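Local coordinates for protein Rna-directed RNA polymerase (Infectious pancreatic necrosis virus, PDB 3ZED) that probably copies the viral RNA genome as an RNA-dependent RNA polymerase, and is probably found both free and covalently linked to the genomic RNA, at residues Val190-Glu202 with Ile713-Trp726. Numbering follows the deposited sequence.
Sequences VGYTNEQLAKLLE and ITSGTYKDPKSAVW
Gln196 NE2 donates to Thr717 O over 3.0 Å, a nearly straight bond (172°): the Thr717 oxygen lies in the plane of the Gln196 amide, while the nitrogen stands above the plane of the Thr717 carbonyl. Water 2 accepts from NE2 and donates to Ile713 O, so the amide nitrogen is gripped twice. A hydroxyl works beside it: Thr193 OG1 donates to Lys719 O at 2.8 Å, and water 1 links the same carbonyl to Glu195 N. Lys199, bent at chi2 and chi3, folds its chain over one face of the Tyr718 ring, with CE 3.9 Å from the centroid; NZ makes a longer cation-pi contact. Thr717 CG2 covers the opposite face. Ile713 fills the apolar end, its CD1 3.7 Å from Leu200 CG and its CG2 against Tyr192 CE1.

At the start of helix 194-204 the capping pair also holds the neighbouring chain. Thr193 and Gln196 form a capping box: Thr193 OG1 accepts from Gln196 N, and Gln196 OE1 accepts from Thr193 N at 3.1 Å. That second bond fixes the amide's rotation and turns NE2 to the incoming chain, which leaves helix 706-714 through a Schellman motif at Gly716. The palm-family region thereby receives the C-terminal region's connection to helix 724-732.

Where the chain reaches Pro721, CG anti to the backbone N (chi1 -173°) and a bend at chi2 bring the Glu195 carboxylate against Pro721 CB, while Tyr420 and Arg425 of helix 412-426 bind its oxygens. Lys199 NZ is steered by a salt bridge to Glu202 and by Ser701, a potassium-site residue.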
# COMPACT_ATOMS: atom_id res chain seq x y z
N VAL B 190 -11.16 -22.08 -0.26
CA VAL B 190 -9.92 -22.61 0.33
C VAL B 190 -10.26 -23.44 1.61
O VAL B 190 -9.60 -24.44 1.89
CB VAL B 190 -8.86 -21.50 0.59
CG1 VAL B 190 -7.56 -22.06 1.17
CG2 VAL B 190 -8.57 -20.71 -0.69
N GLY B 191 -11.32 -23.03 2.32
CA GLY B 191 -11.79 -23.74 3.50
C GLY B 191 -11.81 -22.95 4.80
O GLY B 191 -11.87 -23.56 5.87
N TYR B 192 -11.77 -21.60 4.71
CA TYR B 192 -11.78 -20.75 5.90
C TYR B 192 -13.06 -19.94 6.04
O TYR B 192 -13.53 -19.36 5.07
CB TYR B 192 -10.60 -19.76 5.91
CG TYR B 192 -9.23 -20.40 5.95
CD1 TYR B 192 -8.60 -20.68 7.17
CD2 TYR B 192 -8.53 -20.67 4.78
CE1 TYR B 192 -7.34 -21.26 7.21
CE2 TYR B 192 -7.27 -21.26 4.81
CZ TYR B 192 -6.68 -21.54 6.03
OH TYR B 192 -5.44 -22.12 6.07
N THR B 193 -13.59 -19.87 7.27
CA THR B 193 -14.71 -18.99 7.59
C THR B 193 -14.09 -17.59 7.89
O THR B 193 -12.87 -17.50 8.02
CB THR B 193 -15.54 -19.51 8.77
OG1 THR B 193 -14.72 -19.50 9.95
CG2 THR B 193 -16.14 -20.91 8.54
N ASN B 194 -14.91 -16.54 8.04
CA ASN B 194 -14.43 -15.20 8.39
C ASN B 194 -13.74 -15.22 9.75
O ASN B 194 -12.68 -14.62 9.90
CB ASN B 194 -15.56 -14.19 8.39
CG ASN B 194 -16.01 -13.75 7.02
OD1 ASN B 194 -15.21 -13.62 6.09
ND2 ASN B 194 -17.29 -13.48 6.87
N GLU B 195 -14.32 -15.96 10.71
CA GLU B 195 -13.79 -16.06 12.08
C GLU B 195 -12.45 -16.82 12.12
O GLU B 195 -11.56 -16.39 12.84
CB GLU B 195 -14.82 -16.70 13.03
CG GLU B 195 -14.42 -16.70 14.50
CD GLU B 195 -14.08 -15.38 15.17
OE1 GLU B 195 -14.48 -14.31 14.66
OE2 GLU B 195 -13.43 -15.42 16.24
N GLN B 196 -12.30 -17.89 11.32
CA GLN B 196 -11.04 -18.63 11.25
C GLN B 196 -9.92 -17.74 10.70
O GLN B 196 -8.81 -17.76 11.24
CB GLN B 196 -11.19 -19.90 10.42
CG GLN B 196 -11.91 -21.01 11.17
CD GLN B 196 -12.23 -22.21 10.31
OE1 GLN B 196 -12.38 -22.12 9.08
NE2 GLN B 196 -12.37 -23.36 10.96
N LEU B 197 -10.22 -16.92 9.68
CA LEU B 197 -9.26 -15.97 9.12
C LEU B 197 -8.89 -14.89 10.14
O LEU B 197 -7.71 -14.56 10.26
CB LEU B 197 -9.78 -15.30 7.86
CG LEU B 197 -9.69 -16.12 6.58
CD1 LEU B 197 -10.16 -15.29 5.44
CD2 LEU B 197 -8.26 -16.57 6.30
N ALA B 198 -9.89 -14.39 10.91
CA ALA B 198 -9.71 -13.40 11.97
C ALA B 198 -8.74 -13.91 13.05
O ALA B 198 -7.90 -13.14 13.52
CB ALA B 198 -11.05 -13.05 12.59
N LYS B 199 -8.83 -15.20 13.40
CA LYS B 199 -7.95 -15.85 14.38
C LYS B 199 -6.50 -15.89 13.85
O LYS B 199 -5.57 -15.76 14.64
CB LYS B 199 -8.45 -17.26 14.73
CG LYS B 199 -9.79 -17.31 15.49
CD LYS B 199 -9.82 -16.52 16.82
CE LYS B 199 -8.99 -17.16 17.91
NZ LYS B 199 -9.03 -16.36 19.16
N LEU B 200 -6.32 -16.05 12.53
CA LEU B 200 -4.98 -16.06 11.92
C LEU B 200 -4.44 -14.63 11.92
O LEU B 200 -3.30 -14.41 12.34
CB LEU B 200 -5.00 -16.62 10.49
CG LEU B 200 -5.35 -18.10 10.30
CD1 LEU B 200 -5.65 -18.39 8.84
CD2 LEU B 200 -4.22 -19.02 10.79
N LEU B 201 -5.29 -13.65 11.53
CA LEU B 201 -4.93 -12.24 11.48
C LEU B 201 -4.64 -11.69 12.87
O LEU B 201 -3.88 -10.75 12.97
CB LEU B 201 -6.01 -11.40 10.78
CG LEU B 201 -6.16 -11.63 9.28
CD1 LEU B 201 -7.49 -11.14 8.78
CD2 LEU B 201 -4.97 -11.03 8.49
N GLU B 202 -5.20 -12.29 13.93
CA GLU B 202 -4.88 -11.83 15.30
C GLU B 202 -3.38 -12.02 15.56
O GLU B 202 -2.79 -11.24 16.31
CB GLU B 202 -5.70 -12.61 16.32
CG GLU B 202 -7.13 -12.11 16.48
CD GLU B 202 -7.97 -12.90 17.47
OE1 GLU B 202 -7.49 -13.92 18.00
OE2 GLU B 202 -9.12 -12.47 17.74
N ILE B 713 -7.73 -24.66 13.68
CA ILE B 713 -8.54 -24.46 12.47
C ILE B 713 -8.65 -25.79 11.70
O ILE B 713 -9.76 -26.17 11.29
CB ILE B 713 -7.99 -23.29 11.61
CG1 ILE B 713 -8.24 -21.95 12.34
CG2 ILE B 713 -8.64 -23.28 10.20
CD1 ILE B 713 -7.44 -20.78 11.86
N THR B 714 -7.52 -26.52 11.55
CA THR B 714 -7.44 -27.82 10.88
C THR B 714 -8.44 -28.79 11.50
O THR B 714 -9.11 -29.55 10.78
CB THR B 714 -6.00 -28.37 10.96
OG1 THR B 714 -5.15 -27.52 10.21
CG2 THR B 714 -5.86 -29.79 10.39
N SER B 715 -8.58 -28.75 12.84
CA SER B 715 -9.49 -29.61 13.58
C SER B 715 -10.96 -29.13 13.47
O SER B 715 -11.83 -29.84 13.90
CB SER B 715 -9.05 -29.72 15.04
OG SER B 715 -9.59 -28.70 15.86
N GLY B 716 -11.20 -27.95 12.88
CA GLY B 716 -12.54 -27.40 12.68
C GLY B 716 -12.99 -26.37 13.70
O GLY B 716 -14.18 -26.04 13.75
N THR B 717 -12.07 -25.86 14.52
CA THR B 717 -12.33 -24.85 15.55
C THR B 717 -12.45 -23.45 14.93
O THR B 717 -11.86 -23.19 13.87
CB THR B 717 -11.21 -24.86 16.62
OG1 THR B 717 -10.84 -26.22 16.89
CG2 THR B 717 -11.62 -24.19 17.93
N TYR B 718 -13.19 -22.54 15.62
CA TYR B 718 -13.42 -21.13 15.30
C TYR B 718 -14.23 -20.92 14.02
O TYR B 718 -14.13 -19.86 13.40
CB TYR B 718 -12.09 -20.34 15.20
CG TYR B 718 -11.12 -20.59 16.33
CD1 TYR B 718 -11.50 -20.38 17.66
CD2 TYR B 718 -9.83 -21.03 16.08
CE1 TYR B 718 -10.62 -20.62 18.71
CE2 TYR B 718 -8.92 -21.24 17.12
CZ TYR B 718 -9.32 -21.04 18.44
OH TYR B 718 -8.45 -21.26 19.48
N LYS B 719 -15.06 -21.90 13.63
CA LYS B 719 -15.92 -21.77 12.45
C LYS B 719 -16.85 -20.56 12.61
O LYS B 719 -16.92 -19.71 11.72
CB LYS B 719 -16.73 -23.06 12.21
CG LYS B 719 -15.93 -24.07 11.40
CD LYS B 719 -16.66 -25.39 11.20
CE LYS B 719 -15.82 -26.35 10.39
NZ LYS B 719 -16.36 -27.73 10.46
N ASP B 720 -17.45 -20.43 13.79
CA ASP B 720 -18.35 -19.33 14.11
C ASP B 720 -17.88 -18.59 15.35
O ASP B 720 -17.40 -19.23 16.29
CB ASP B 720 -19.78 -19.85 14.30
CG ASP B 720 -20.32 -20.54 13.07
OD1 ASP B 720 -20.58 -19.84 12.06
OD2 ASP B 720 -20.47 -21.78 13.11
N PRO B 721 -17.98 -17.23 15.38
CA PRO B 721 -17.59 -16.50 16.60
C PRO B 721 -18.60 -16.73 17.74
O PRO B 721 -19.78 -17.01 17.48
CB PRO B 721 -17.58 -15.04 16.15
CG PRO B 721 -18.60 -14.98 15.05
CD PRO B 721 -18.53 -16.31 14.35
N LYS B 722 -18.15 -16.63 19.01
CA LYS B 722 -19.03 -16.80 20.17
C LYS B 722 -19.93 -15.55 20.33
O LYS B 722 -21.12 -15.69 20.62
CB LYS B 722 -18.22 -17.05 21.45
N SER B 723 -19.36 -14.35 20.10
CA SER B 723 -20.05 -13.06 20.18
C SER B 723 -21.19 -13.00 19.16
O SER B 723 -20.97 -13.29 17.97
CB SER B 723 -19.07 -11.92 19.94
OG SER B 723 -19.78 -10.71 19.71
N ALA B 724 -22.39 -12.62 19.63
CA ALA B 724 -23.59 -12.50 18.80
C ALA B 724 -23.47 -11.33 17.82
O ALA B 724 -23.92 -11.45 16.68
CB ALA B 724 -24.82 -12.34 19.67
N VAL B 725 -22.80 -10.23 18.23
CA VAL B 725 -22.54 -9.05 17.39
C VAL B 725 -21.69 -9.48 16.18
O VAL B 725 -22.00 -9.12 15.04
CB VAL B 725 -21.86 -7.89 18.20
CG1 VAL B 725 -21.44 -6.74 17.29
CG2 VAL B 725 -22.75 -7.39 19.34
N TRP B 726 -20.65 -10.29 16.44
CA TRP B 726 -19.73 -10.81 15.43
C TRP B 726 -20.44 -11.81 14.53
O TRP B 726 -20.24 -11.79 13.33
CB TRP B 726 -18.49 -11.43 16.09
CG TRP B 726 -17.61 -10.47 16.87
CD1 TRP B 726 -17.86 -9.16 17.17
CD2 TRP B 726 -16.34 -10.78 17.47
NE1 TRP B 726 -16.82 -8.63 17.89
CE2 TRP B 726 -15.88 -9.60 18.11
CE3 TRP B 726 -15.54 -11.94 17.52
CZ2 TRP B 726 -14.65 -9.55 18.78
CZ3 TRP B 726 -14.33 -11.89 18.21
CH2 TRP B 726 -13.89 -10.70 18.81
O HOH W 1 -17.18 -17.15 10.61
O HOH W 2 -12.37 -25.71 9.67